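Local coordinates for protein Exo-beta-1,4-mannosidase (Rhizomucor miehei, PDB 4LYP) that probably releases terminal beta-linked mannose from the non-reducing ends of beta-mannosides by hydrolysis, as a TIM-barrel glycoside hydrolase of family 5, at residues A[60-65]-A[86-91]; A[79-84]-A[135-140]; A[95-100]-A[335-340]; A[408-413]-A[420-425]. All coordinates share one frame; numbering follows the deposited sequence.

Contact 1: A[60-65]-A[86-91]; sequences ANYWQG and KQMAEM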
loop_
_atom_site.group_PDB
_atom_site.type_symbol
_atom_site.label_atom_id
_atom_site.label_comp_id
_atom_site.label_asym_id
_atom_site.label_seq_id
_atom_site.Cartn_x
_atom_site.Cartn_y
_atom_site.Cartn_z
ATOM N N ALA A 60 1.603 -8.427 -1.679
ATOM C CA ALA A 60 0.173 -8.080 -1.418
ATOM C C ALA A 60 0.111 -6.773 -0.638
ATOM O O ALA A 60 1.103 -6.413 0.047
ATOM C CB ALA A 60 -0.527 -9.159 -0.583
ATOM N N ASN A 61 -1.030 -6.117 -0.641
ATOM C CA ASN A 61 -1.312 -5.035 0.316
ATOM C C ASN A 61 -2.099 -5.620 1.494
ATOM O O ASN A 61 -3.044 -6.402 1.330
ATOM C CB ASN A 61 -2.159 -3.949 -0.334
ATOM C CG ASN A 61 -1.307 -3.059 -1.218
ATOM O OD1 ASN A 61 -0.709 -2.078 -0.727
ATOM N ND2 ASN A 61 -1.214 -3.378 -2.507
ATOM N N TYR A 62 -1.684 -5.206 2.693
ATOM C CA TYR A 62 -2.293 -5.656 3.961
ATOM C C TYR A 62 -2.198 -4.502 4.949
ATOM O O TYR A 62 -1.613 -4.608 6.041
ATOM C CB TYR A 62 -1.555 -6.908 4.444
ATOM C CG TYR A 62 -2.256 -7.684 5.565
ATOM C CD1 TYR A 62 -3.525 -8.254 5.328
ATOM C CD2 TYR A 62 -1.633 -7.917 6.786
ATOM C CE1 TYR A 62 -4.193 -8.989 6.317
ATOM C CE2 TYR A 62 -2.264 -8.686 7.738
ATOM C CZ TYR A 62 -3.524 -9.191 7.511
ATOM O OH TYR A 62 -4.118 -9.917 8.537
ATOM N N TRP A 63 -2.791 -3.377 4.575
ATOM C CA TRP A 63 -2.764 -2.143 5.354
ATOM C C TRP A 63 -3.508 -2.276 6.672
ATOM O O TRP A 63 -3.281 -1.478 7.597
ATOM C CB TRP A 63 -3.334 -0.989 4.530
ATOM C CG TRP A 63 -4.757 -1.280 4.109
ATOM C CD1 TRP A 63 -5.192 -1.962 2.963
ATOM C CD2 TRP A 63 -5.937 -1.078 4.906
ATOM N NE1 TRP A 63 -6.533 -2.204 3.043
ATOM C CE2 TRP A 63 -7.028 -1.687 4.205
ATOM C CE3 TRP A 63 -6.162 -0.435 6.137
ATOM C CZ2 TRP A 63 -8.308 -1.700 4.730
ATOM C CZ3 TRP A 63 -7.458 -0.395 6.627
ATOM C CH2 TRP A 63 -8.506 -1.057 5.970
ATOM N N GLN A 64 -4.401 -3.279 6.818
ATOM C CA GLN A 64 -5.142 -3.505 8.051
ATOM C C GLN A 64 -4.396 -4.332 9.035
ATOM O O GLN A 64 -4.879 -4.616 10.123
ATOM C CB GLN A 64 -6.525 -4.135 7.725
ATOM C CG GLN A 64 -6.492 -5.605 7.253
ATOM C CD GLN A 64 -6.237 -5.843 5.788
ATOM O OE1 GLN A 64 -5.494 -5.093 5.102
ATOM N NE2 GLN A 64 -6.837 -6.895 5.258
ATOM N N GLY A 65 -3.123 -4.721 8.701
ATOM C CA GLY A 65 -2.380 -5.652 9.553
ATOM C C GLY A 65 -2.164 -5.101 10.942
ATOM O O GLY A 65 -2.270 -5.828 11.946
ATOM N N LYS A 86 -0.303 -16.512 7.432
ATOM C CA LYS A 86 -0.042 -17.905 7.009
ATOM C C LYS A 86 -0.706 -18.185 5.667
ATOM O O LYS A 86 -0.054 -18.775 4.728
ATOM C CB LYS A 86 -0.582 -18.827 8.091
ATOM C CG LYS A 86 -0.344 -20.333 7.760
ATOM C CD LYS A 86 -0.818 -21.180 8.985
ATOM C CE LYS A 86 -0.554 -22.646 8.696
ATOM N NZ LYS A 86 -1.507 -23.273 7.776
ATOM N N GLN A 87 -1.938 -17.744 5.421
ATOM C CA GLN A 87 -2.575 -17.942 4.138
ATOM C C GLN A 87 -1.805 -17.283 3.018
ATOM O O GLN A 87 -1.616 -17.829 1.910
ATOM C CB GLN A 87 -4.033 -17.377 4.111
ATOM C CG GLN A 87 -4.980 -18.136 4.995
ATOM C CD GLN A 87 -6.286 -17.400 5.209
ATOM O OE1 GLN A 87 -6.436 -16.179 4.937
ATOM N NE2 GLN A 87 -7.274 -18.097 5.756
ATOM N N MET A 88 -1.321 -16.059 3.268
ATOM C CA MET A 88 -0.562 -15.349 2.253
ATOM C C MET A 88 0.768 -16.055 2.006
ATOM O O MET A 88 1.187 -16.188 0.834
ATOM C CB MET A 88 -0.399 -13.862 2.653
ATOM C CG MET A 88 -1.687 -13.106 2.449
ATOM S SD MET A 88 -1.488 -11.316 2.668
ATOM C CE MET A 88 -1.259 -11.191 4.461
ATOM N N ALA A 89 1.408 -16.586 3.010
ATOM C CA ALA A 89 2.649 -17.345 2.818
ATOM C C ALA A 89 2.368 -18.563 1.963
ATOM O O ALA A 89 3.121 -18.889 1.037
ATOM C CB ALA A 89 3.217 -17.781 4.145
ATOM N N GLU A 90 1.210 -19.225 2.175
ATOM C CA GLU A 90 0.848 -20.446 1.410
ATOM C C GLU A 90 0.554 -20.079 -0.040
ATOM O O GLU A 90 0.752 -20.924 -0.909
ATOM C CB GLU A 90 -0.325 -21.167 2.112
ATOM C CG GLU A 90 0.209 -21.815 3.442
ATOM C CD GLU A 90 -0.887 -22.291 4.357
ATOM O OE1 GLU A 90 -2.109 -21.889 4.227
ATOM O OE2 GLU A 90 -0.497 -22.973 5.324
ATOM N N MET A 91 0.108 -18.871 -0.305
ATOM C CA MET A 91 -0.064 -18.452 -1.673
ATOM C C MET A 91 1.191 -17.845 -2.299
ATOM O O MET A 91 1.121 -17.314 -3.425
ATOM C CB MET A 91 -1.291 -17.596 -1.910
ATOM C CG MET A 91 -1.281 -16.233 -1.437
ATOM S SD MET A 91 -2.908 -15.356 -1.790
ATOM C CE MET A 91 -3.561 -16.023 -0.423
#

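Contact 2: A[79-84]-A[135-140]; sequences KRMELE and LDTMDR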
loop_
_atom_site.group_PDB
_atom_site.type_symbol
_atom_site.label_atom_id
_atom_site.label_comp_id
_atom_site.label_asym_id
_atom_site.label_seq_id
_atom_site.Cartn_x
_atom_site.Cartn_y
_atom_site.Cartn_z
ATOM N N LYS A 79 -5.174 -13.636 16.350
ATOM C CA LYS A 79 -5.155 -14.984 15.776
ATOM C C LYS A 79 -5.605 -14.926 14.318
ATOM O O LYS A 79 -5.109 -15.701 13.481
ATOM C CB LYS A 79 -6.058 -15.916 16.569
ATOM C CG LYS A 79 -5.489 -16.112 17.948
ATOM C CD LYS A 79 -6.208 -17.276 18.656
ATOM C CE LYS A 79 -7.557 -16.958 19.286
ATOM N NZ LYS A 79 -8.165 -18.268 19.693
ATOM N N ARG A 80 -6.584 -14.076 13.987
ATOM C CA ARG A 80 -6.971 -13.919 12.595
ATOM C C ARG A 80 -5.824 -13.321 11.758
ATOM O O ARG A 80 -5.533 -13.799 10.676
ATOM C CB ARG A 80 -8.208 -13.026 12.499
ATOM C CG ARG A 80 -8.514 -12.583 11.092
ATOM C CD ARG A 80 -9.760 -11.693 11.033
ATOM N NE ARG A 80 -9.862 -10.984 9.796
ATOM C CZ ARG A 80 -10.686 -9.984 9.587
ATOM N NH1 ARG A 80 -11.646 -9.677 10.438
ATOM N NH2 ARG A 80 -10.576 -9.309 8.470
ATOM N N MET A 81 -5.110 -12.331 12.305
ATOM C CA MET A 81 -3.938 -11.774 11.610
ATOM C C MET A 81 -2.953 -12.863 11.307
ATOM O O MET A 81 -2.431 -12.993 10.201
ATOM C CB MET A 81 -3.323 -10.661 12.445
ATOM C CG MET A 81 -2.121 -9.983 11.747
ATOM S SD MET A 81 -0.524 -10.767 12.119
ATOM C CE MET A 81 -0.211 -10.184 13.764
ATOM N N GLU A 82 -2.628 -13.675 12.310
ATOM C CA GLU A 82 -1.668 -14.728 12.151
ATOM C C GLU A 82 -2.104 -15.750 11.099
ATOM O O GLU A 82 -1.295 -16.168 10.261
ATOM C CB GLU A 82 -1.410 -15.412 13.503
ATOM C CG GLU A 82 -0.639 -14.472 14.459
ATOM C CD GLU A 82 -0.719 -14.926 15.945
ATOM O OE1 GLU A 82 -0.059 -14.269 16.757
ATOM O OE2 GLU A 82 -1.504 -15.853 16.329
ATOM N N LEU A 83 -3.388 -16.078 11.051
ATOM C CA LEU A 83 -3.906 -16.985 10.046
ATOM C C LEU A 83 -3.829 -16.381 8.638
ATOM O O LEU A 83 -3.487 -17.058 7.686
ATOM C CB LEU A 83 -5.352 -17.359 10.399
ATOM C CG LEU A 83 -6.078 -18.237 9.380
ATOM C CD1 LEU A 83 -5.406 -19.542 9.049
ATOM C CD2 LEU A 83 -7.545 -18.407 9.796
ATOM N N GLU A 84 -4.134 -15.091 8.523
ATOM C CA GLU A 84 -4.131 -14.445 7.210
ATOM C C GLU A 84 -2.696 -14.333 6.695
ATOM O O GLU A 84 -2.465 -14.508 5.475
ATOM C CB GLU A 84 -4.772 -13.083 7.337
ATOM C CG GLU A 84 -6.312 -13.237 7.526
ATOM C CD GLU A 84 -7.082 -11.956 7.690
ATOM O OE1 GLU A 84 -6.491 -10.833 7.745
ATOM O OE2 GLU A 84 -8.329 -12.061 7.693
ATOM N N LEU A 135 4.928 -7.280 12.249
ATOM C CA LEU A 135 6.274 -7.420 11.759
ATOM C C LEU A 135 6.925 -8.698 12.266
ATOM O O LEU A 135 7.712 -9.310 11.546
ATOM C CB LEU A 135 7.124 -6.202 12.130
ATOM C CG LEU A 135 6.769 -4.937 11.332
ATOM C CD1 LEU A 135 7.434 -3.684 11.900
ATOM C CD2 LEU A 135 7.170 -5.102 9.862
ATOM N N ASP A 136 6.602 -9.136 13.502
ATOM C CA ASP A 136 7.137 -10.356 14.002
ATOM C C ASP A 136 6.580 -11.574 13.243
ATOM O O ASP A 136 7.333 -12.520 12.943
ATOM C CB ASP A 136 6.875 -10.517 15.514
ATOM C CG ASP A 136 7.524 -11.773 16.018
ATOM O OD1 ASP A 136 8.752 -11.813 16.061
ATOM O OD2 ASP A 136 6.782 -12.732 16.340
ATOM N N THR A 137 5.292 -11.536 12.894
ATOM C CA THR A 137 4.680 -12.625 12.168
ATOM C C THR A 137 5.225 -12.681 10.755
ATOM O O THR A 137 5.510 -13.760 10.216
ATOM C CB THR A 137 3.154 -12.513 12.190
ATOM O OG1 THR A 137 2.709 -12.331 13.556
ATOM C CG2 THR A 137 2.471 -13.702 11.583
ATOM N N MET A 138 5.393 -11.521 10.129
ATOM C CA MET A 138 6.036 -11.447 8.785
ATOM C C MET A 138 7.426 -12.081 8.861
ATOM O O MET A 138 7.809 -12.836 7.968
ATOM C CB MET A 138 6.110 -10.012 8.344
ATOM C CG MET A 138 4.729 -9.512 7.924
ATOM S SD MET A 138 4.750 -7.767 7.430
ATOM C CE MET A 138 5.679 -7.941 5.917
ATOM N N ASP A 139 8.188 -11.777 9.879
ATOM C CA ASP A 139 9.536 -12.338 10.058
ATOM C C ASP A 139 9.452 -13.890 10.052
ATOM O O ASP A 139 10.174 -14.558 9.325
ATOM C CB ASP A 139 10.087 -11.876 11.433
ATOM C CG ASP A 139 11.569 -12.186 11.638
ATOM O OD1 ASP A 139 12.215 -12.773 10.754
ATOM O OD2 ASP A 139 12.080 -11.761 12.685
ATOM N N ARG A 140 8.509 -14.462 10.774
ATOM C CA ARG A 140 8.338 -15.911 10.871
ATOM C C ARG A 140 8.041 -16.557 9.526
ATOM O O ARG A 140 8.385 -17.691 9.298
ATOM C CB ARG A 140 7.238 -16.131 11.951
ATOM C CG ARG A 140 7.798 -15.931 13.419
ATOM C CD ARG A 140 6.726 -15.760 14.501
ATOM N NE ARG A 140 7.102 -15.939 15.917
ATOM C CZ ARG A 140 7.076 -17.129 16.549
ATOM N NH1 ARG A 140 6.763 -18.188 15.818
ATOM N NH2 ARG A 140 7.358 -17.315 17.886
#

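Contact 3: A[95-100]-A[335-340]; sequences NLRVMA and MEEFGM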
loop_
_atom_site.group_PDB
_atom_site.type_symbol
_atom_site.label_atom_id
_atom_site.label_comp_id
_atom_site.label_asym_id
_atom_site.label_seq_id
_atom_site.Cartn_x
_atom_site.Cartn_y
_atom_site.Cartn_z
ATOM N N ASN A 95 6.083 -10.368 0.405
ATOM C CA ASN A 95 6.198 -8.950 0.647
ATOM C C ASN A 95 4.821 -8.374 0.907
ATOM O O ASN A 95 3.884 -8.623 0.138
ATOM C CB ASN A 95 6.820 -8.243 -0.611
ATOM C CG ASN A 95 7.023 -6.751 -0.428
ATOM O OD1 ASN A 95 6.206 -5.948 -0.912
ATOM N ND2 ASN A 95 8.079 -6.366 0.267
ATOM N N LEU A 96 4.686 -7.682 2.071
ATOM C CA LEU A 96 3.421 -6.985 2.376
ATOM C C LEU A 96 3.694 -5.483 2.446
ATOM O O LEU A 96 4.614 -5.023 3.119
ATOM C CB LEU A 96 2.816 -7.406 3.722
ATOM C CG LEU A 96 2.549 -8.922 3.840
ATOM C CD1 LEU A 96 1.934 -9.188 5.207
ATOM C CD2 LEU A 96 1.597 -9.437 2.732
ATOM N N ARG A 97 2.864 -4.738 1.712
ATOM C CA ARG A 97 2.795 -3.270 1.867
ATOM C C ARG A 97 1.797 -3.006 2.977
ATOM O O ARG A 97 0.643 -3.427 2.881
ATOM C CB ARG A 97 2.442 -2.627 0.531
ATOM C CG ARG A 97 2.341 -1.119 0.637
ATOM C CD ARG A 97 2.386 -0.504 -0.748
ATOM N NE ARG A 97 2.131 0.954 -0.711
ATOM C CZ ARG A 97 0.988 1.562 -0.999
ATOM N NH1 ARG A 97 -0.128 0.869 -1.185
ATOM N NH2 ARG A 97 0.956 2.894 -1.010
ATOM N N VAL A 98 2.257 -2.362 4.035
ATOM C CA VAL A 98 1.504 -2.213 5.258
ATOM C C VAL A 98 1.433 -0.716 5.615
ATOM O O VAL A 98 2.224 0.077 5.161
ATOM C CB VAL A 98 2.054 -3.076 6.413
ATOM C CG1 VAL A 98 2.102 -4.530 5.972
ATOM C CG2 VAL A 98 3.385 -2.572 6.888
ATOM N N MET A 99 0.490 -0.412 6.473
ATOM C CA MET A 99 0.331 0.964 6.922
ATOM C C MET A 99 0.895 1.119 8.339
ATOM O O MET A 99 0.497 0.505 9.252
ATOM C CB MET A 99 -1.152 1.351 6.850
ATOM C CG MET A 99 -1.463 2.823 7.156
ATOM S SD MET A 99 -0.485 4.118 6.274
ATOM C CE MET A 99 -2.002 4.925 5.879
ATOM N N ALA A 100 1.880 2.002 8.445
ATOM C CA ALA A 100 2.604 2.281 9.677
ATOM C C ALA A 100 2.270 3.705 10.173
ATOM O O ALA A 100 3.148 4.425 10.699
ATOM C CB ALA A 100 4.068 2.092 9.516
ATOM N N MET A 335 4.622 -2.491 -9.235
ATOM C CA MET A 335 3.205 -2.062 -9.295
ATOM C C MET A 335 2.589 -2.430 -7.943
ATOM O O MET A 335 2.041 -3.552 -7.732
ATOM C CB MET A 335 2.436 -2.707 -10.443
ATOM C CG MET A 335 1.004 -2.238 -10.436
ATOM S SD MET A 335 0.098 -2.536 -11.997
ATOM C CE MET A 335 0.090 -4.290 -12.065
ATOM N N GLU A 336 2.736 -1.510 -6.991
ATOM C CA GLU A 336 2.482 -1.813 -5.582
ATOM C C GLU A 336 0.980 -1.687 -5.236
ATOM O O GLU A 336 0.636 -1.950 -4.083
ATOM C CB GLU A 336 3.330 -0.953 -4.643
ATOM C CG GLU A 336 2.859 0.460 -4.592
ATOM C CD GLU A 336 3.585 1.339 -3.594
ATOM O OE1 GLU A 336 4.502 0.819 -2.908
ATOM O OE2 GLU A 336 3.216 2.532 -3.501
ATOM N N GLU A 337 0.150 -1.279 -6.187
ATOM C CA GLU A 337 -1.318 -1.409 -6.047
ATOM C C GLU A 337 -1.877 -1.681 -7.409
ATOM O O GLU A 337 -1.519 -1.003 -8.400
ATOM C CB GLU A 337 -2.018 -0.131 -5.579
ATOM C CG GLU A 337 -1.619 0.335 -4.177
ATOM C CD GLU A 337 -2.562 1.414 -3.658
ATOM O OE1 GLU A 337 -3.582 1.724 -4.297
ATOM O OE2 GLU A 337 -2.271 1.985 -2.560
ATOM N N PHE A 338 -2.897 -2.539 -7.456
ATOM C CA PHE A 338 -3.844 -2.635 -8.580
ATOM C C PHE A 338 -4.988 -3.482 -8.115
ATOM O O PHE A 338 -4.827 -4.306 -7.191
ATOM C CB PHE A 338 -3.201 -3.221 -9.868
ATOM C CG PHE A 338 -2.922 -4.685 -9.789
ATOM C CD1 PHE A 338 -1.829 -5.222 -9.085
ATOM C CD2 PHE A 338 -3.828 -5.581 -10.375
ATOM C CE1 PHE A 338 -1.640 -6.596 -8.965
ATOM C CE2 PHE A 338 -3.611 -6.971 -10.253
ATOM C CZ PHE A 338 -2.521 -7.464 -9.570
ATOM N N GLY A 339 -6.128 -3.379 -8.802
ATOM C CA GLY A 339 -7.248 -4.242 -8.390
ATOM C C GLY A 339 -8.427 -4.008 -9.316
ATOM O O GLY A 339 -8.443 -3.173 -10.206
ATOM N N MET A 340 -9.461 -4.852 -9.097
ATOM C CA MET A 340 -10.692 -4.819 -9.904
ATOM C C MET A 340 -11.827 -5.367 -9.033
ATOM O O MET A 340 -11.614 -6.233 -8.187
ATOM C CB MET A 340 -10.498 -5.605 -11.199
ATOM C CG MET A 340 -11.716 -5.659 -12.065
ATOM S SD MET A 340 -11.418 -6.305 -13.735
ATOM C CE MET A 340 -10.662 -4.861 -14.519
#

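Contact 4: A[408-413]-A[420-425]; sequences VWLGDP and WYSVYS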
loop_
_atom_site.group_PDB
_atom_site.type_symbol
_atom_site.label_atom_id
_atom_site.label_comp_id
_atom_site.label_asym_id
_atom_site.label_seq_id
_atom_site.Cartn_x
_atom_site.Cartn_y
_atom_site.Cartn_z
ATOM N N VAL A 408 -15.323 -2.994 9.888
ATOM C CA VAL A 408 -15.446 -4.287 9.177
ATOM C C VAL A 408 -14.111 -4.451 8.496
ATOM O O VAL A 408 -13.868 -3.952 7.393
ATOM C CB VAL A 408 -16.622 -4.304 8.167
ATOM C CG1 VAL A 408 -16.674 -5.673 7.452
ATOM C CG2 VAL A 408 -17.937 -4.048 8.874
ATOM N N TRP A 409 -13.174 -5.125 9.194
ATOM C CA TRP A 409 -11.792 -5.201 8.681
ATOM C C TRP A 409 -11.777 -6.145 7.517
ATOM O O TRP A 409 -12.303 -7.269 7.567
ATOM C CB TRP A 409 -10.827 -5.697 9.758
ATOM C CG TRP A 409 -10.588 -4.665 10.852
ATOM C CD1 TRP A 409 -10.821 -4.815 12.185
ATOM C CD2 TRP A 409 -9.987 -3.352 10.693
ATOM N NE1 TRP A 409 -10.416 -3.709 12.895
ATOM C CE2 TRP A 409 -9.920 -2.761 11.985
ATOM C CE3 TRP A 409 -9.534 -2.604 9.597
ATOM C CZ2 TRP A 409 -9.413 -1.474 12.199
ATOM C CZ3 TRP A 409 -9.034 -1.348 9.831
ATOM C CH2 TRP A 409 -8.956 -0.793 11.100
ATOM N N LEU A 410 -11.122 -5.716 6.442
ATOM C CA LEU A 410 -10.878 -6.521 5.216
ATOM C C LEU A 410 -9.979 -5.626 4.354
ATOM O O LEU A 410 -9.366 -4.686 4.866
ATOM C CB LEU A 410 -12.173 -7.037 4.553
ATOM C CG LEU A 410 -13.384 -6.150 4.599
ATOM C CD1 LEU A 410 -13.202 -4.812 3.858
ATOM C CD2 LEU A 410 -14.562 -6.932 4.056
ATOM N N GLY A 411 -9.865 -5.906 3.046
ATOM C CA GLY A 411 -8.877 -5.189 2.235
ATOM C C GLY A 411 -9.318 -3.783 1.780
ATOM O O GLY A 411 -8.480 -3.087 1.189
ATOM N N ASP A 412 -10.575 -3.420 1.994
ATOM C CA ASP A 412 -11.114 -2.138 1.577
ATOM C C ASP A 412 -11.132 -1.177 2.742
ATOM O O ASP A 412 -11.810 -1.463 3.752
ATOM C CB ASP A 412 -12.524 -2.324 1.007
ATOM C CG ASP A 412 -12.478 -3.387 -0.082
ATOM O OD1 ASP A 412 -11.951 -3.115 -1.166
ATOM O OD2 ASP A 412 -12.954 -4.532 0.179
ATOM N N PRO A 413 -10.452 -0.036 2.690
ATOM C CA PRO A 413 -10.508 0.905 3.830
ATOM C C PRO A 413 -11.891 1.532 3.962
ATOM O O PRO A 413 -12.722 1.456 3.063
ATOM C CB PRO A 413 -9.398 1.947 3.471
ATOM C CG PRO A 413 -8.543 1.307 2.406
ATOM C CD PRO A 413 -9.509 0.416 1.640
ATOM N N TRP A 420 -15.306 -4.023 -2.003
ATOM C CA TRP A 420 -15.089 -3.589 -3.379
ATOM C C TRP A 420 -13.973 -4.393 -4.079
ATOM O O TRP A 420 -14.220 -4.987 -5.146
ATOM C CB TRP A 420 -14.793 -2.093 -3.398
ATOM C CG TRP A 420 -14.728 -1.418 -4.726
ATOM C CD1 TRP A 420 -15.145 -1.921 -5.972
ATOM C CD2 TRP A 420 -14.239 -0.100 -4.980
ATOM N NE1 TRP A 420 -14.949 -0.969 -6.947
ATOM C CE2 TRP A 420 -14.395 0.147 -6.370
ATOM C CE3 TRP A 420 -13.667 0.904 -4.185
ATOM C CZ2 TRP A 420 -14.034 1.372 -6.969
ATOM C CZ3 TRP A 420 -13.291 2.109 -4.795
ATOM C CH2 TRP A 420 -13.464 2.335 -6.134
ATOM N N TYR A 421 -12.791 -4.391 -3.481
ATOM C CA TYR A 421 -11.606 -4.923 -4.156
ATOM C C TYR A 421 -11.003 -6.105 -3.378
ATOM O O TYR A 421 -10.107 -6.782 -3.921
ATOM C CB TYR A 421 -10.546 -3.805 -4.275
ATOM C CG TYR A 421 -10.895 -2.728 -5.295
ATOM C CD1 TYR A 421 -11.365 -3.097 -6.537
ATOM C CD2 TYR A 421 -10.690 -1.397 -5.018
ATOM C CE1 TYR A 421 -11.578 -2.120 -7.538
ATOM C CE2 TYR A 421 -10.863 -0.435 -5.989
ATOM C CZ TYR A 421 -11.281 -0.817 -7.252
ATOM O OH TYR A 421 -11.427 0.090 -8.317
ATOM N N SER A 422 -11.462 -6.399 -2.151
ATOM C CA SER A 422 -10.833 -7.483 -1.337
ATOM C C SER A 422 -10.753 -8.743 -2.105
ATOM O O SER A 422 -11.689 -9.207 -2.760
ATOM C CB SER A 422 -11.694 -7.719 -0.119
ATOM O OG SER A 422 -11.540 -6.716 0.882
ATOM N N VAL A 423 -9.615 -9.423 -1.890
ATOM C CA VAL A 423 -9.453 -10.840 -2.271
ATOM C C VAL A 423 -9.649 -11.640 -1.012
ATOM O O VAL A 423 -8.862 -11.569 -0.069
ATOM C CB VAL A 423 -8.026 -11.090 -2.813
ATOM C CG1 VAL A 423 -7.827 -12.591 -3.105
ATOM C CG2 VAL A 423 -7.753 -10.315 -4.111
ATOM N N TYR A 424 -10.728 -12.471 -0.982
ATOM C CA TYR A 424 -10.994 -13.292 0.193
ATOM C C TYR A 424 -10.197 -14.583 0.134
ATOM O O TYR A 424 -9.777 -15.045 -0.942
ATOM C CB TYR A 424 -12.489 -13.582 0.311
ATOM C CG TYR A 424 -13.304 -12.325 0.423
ATOM C CD1 TYR A 424 -13.115 -11.429 1.481
ATOM C CD2 TYR A 424 -14.273 -12.029 -0.511
ATOM C CE1 TYR A 424 -13.883 -10.286 1.628
ATOM C CE2 TYR A 424 -15.055 -10.889 -0.409
ATOM C CZ TYR A 424 -14.880 -10.023 0.708
ATOM O OH TYR A 424 -15.692 -8.910 0.884
ATOM N N SER A 425 -10.049 -15.224 1.320
ATOM C CA SER A 425 -9.231 -16.424 1.421
ATOM C C SER A 425 -9.606 -17.554 0.496
ATOM O O SER A 425 -8.716 -18.332 0.119
ATOM C CB SER A 425 -9.316 -16.922 2.867
ATOM O OG SER A 425 -10.654 -17.148 3.219
#

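Contact 1: A[60-65]-A[86-91]
The phenol oxygen of Tyr62 is hydrogen-bonded to OE1 of Glu84, which holds the far end of the ring and probably helps keep its face turned to Met88. Across that face comes the methyl group of Met88: CE stands 3.8 Å from the centroid of the Tyr62 ring and 12° off the normal, a CH-pi contact. The sulfur follows behind as an oblique Met-aromatic partner, SD lying 5.0 Å from the same Tyr62 centroid. A bend at chi3 of Met88 (-72°) carries CE over the ring while SD meets the methyl of Ala60, 4.0 Å from CB. This is the packing of a TIM-barrel beta-alpha unit, in which helix 78-90 lies on strand 53-61 before the chain returns as the parallel neighbour 95-99, whose Leu96 also touches Met88. A flexible, unbranched methionine can adapt to ring and small methyl together. Beneath the opposite face of Tyr62 lies N of Gly65, in the type I turn closed by the bond from Gly65 N to Tyr62 O.

Contact 2: A[79-84]-A[135-140]
The helical segments 79-84 and 135-140 come closest where CA of Glu82 lies 6.7 Å from CA of Thr137, a near approach that suits the short, branched threonine, whose side chain points toward the neighbouring helix. Met81 reaches the spot by its end rather than its base: CG is anti to the backbone N (chi1 -177°), and bends at chi2 and chi3 bring the thioether alongside Thr137, the two running in opposite directions. In this conformer, one of two modelled for Met81, CE is 3.6 Å from Thr137 OG1 and SD is 4.1 Å from Thr137 CB, so these distances are less certain. Glu82 crosses Thr137 at about a right angle and offers its methylene, CG standing 4.1 Å from Thr137 OG1, while its extended chain carries the carboxylate on past the threonine. Both helices belong to the outer layer of the TIM barrel, helix 78-90 preceding strand 95-99 and helix 125-140 following it. Thr137 OG1 is hydrogen-bonded to O of Tyr133 one turn back in its own helix. With its proton used there, Thr137 can face aliphatic and thioether atoms, and the segments are joined by van der Waals packing without a hydrogen bond.

Contact 3: A[95-100]-A[335-340]
Arg97 meets one glutamate over the face of its guanidinium and another at the edge. The Glu336 side chain crosses it at about a right angle and lays its carboxylate over the face, the planes 35° apart and CD 3.3 Å from Arg97 NE. OE1 of Glu336 is 3.2 Å from NE of Arg97, but it lies well out of the guanidinium plane, so this salt bridge is one of charges with no N-H aimed at the oxygen. Glu337 instead comes obliquely to the edge, its carboxylate more steeply turned. Arg97 NH1 donates to the anti lone pair of Glu337 OE2 (2.8 Å, 153°), which is slightly tilted from the guanidinium plane. Arg97 reaches both because it is extended, with CG anti to the backbone N (chi1 179°), inward from strand 95-99 across the TIM barrel to strand 333-338. In family 5 the nucleophilic glutamate stands at the end of the seventh barrel strand, and the place of Glu337, beside a bound Tris molecule, is consistent with that role. Multidentate arginine suits this buried network: NE is also hydrogen-bonded to Gln234, NH1 to Asn61 and NH2 to Asn237. Hydrogen bonds from Glu336 to His291 and Gln234 probably help to set its carboxylate.

Contact 4: A[408-413]-A[420-425]
Trp420 opens the contact with its base, CB packing 3.8 Å from OD1 of Asp412, while its indole turns back to lie against the Tyr421 ring and its NE1 is hydrogen-bonded to Glu295. Tyr421 next gives its backbone N-H to Asp412 OD1 (2.8 Å, 157°), the donor meeting OD1 on its syn side, somewhat out of the carboxylate plane. Tyr421 OH is hydrogen-bonded to Asn296, a residue lining a guanidine-binding pocket. Ser422 OG, set beside its own backbone N (chi1 -76°), donates to Asp412 OD2 over 2.7 Å, approaching from above the carboxylate plane, and accepts the N-H of Gly411, whose N is 2.9 Å away. Small serine and side-chain-free glycine let the two backbones come this close, with 4.7 Å between CA of Gly411 and CA of Ser422. A weak bond from Ser422 N to Asp412 OD2 adds to the grip. Tyr424 turns its ring edge to Leu410, whose CD2 lies 3.9 Å from Tyr424 OH. The loop between the last barrel strand, 386-394, and the short strand 423-424 beside it is thus pinned back on itself. A buried carboxylate held by a backbone N-H and a hydroxyl, with a weaker second N-H, is probably charged, which would be expected to strengthen those bonds.

All four contacts belong to one TIM-barrel domain. Contact 3 sits about 3 Å from the centre of the chain and spans the barrel interior; contacts 1 and 4 lie about 12 and 13 Å out, and contact 2 about 17 Å out among the outer helices. Contacts 1 and 2 share helix 78-90, have centres about 8 Å apart, and alternate along the chain; contacts 1, 3 and 4 follow in series. Contacts 2 and 3 also alternate, since strand 95-99 lies between helices 78-90 and 125-140. Strands 53-61 and 95-99 are sheet neighbours, joining contacts 1 and 3, while Trp63 NE1 binds Gly411 O of contact 4. Tyr421 touches segment 335-340 beside the bound Tris molecule, in what is probably the active-site pocket.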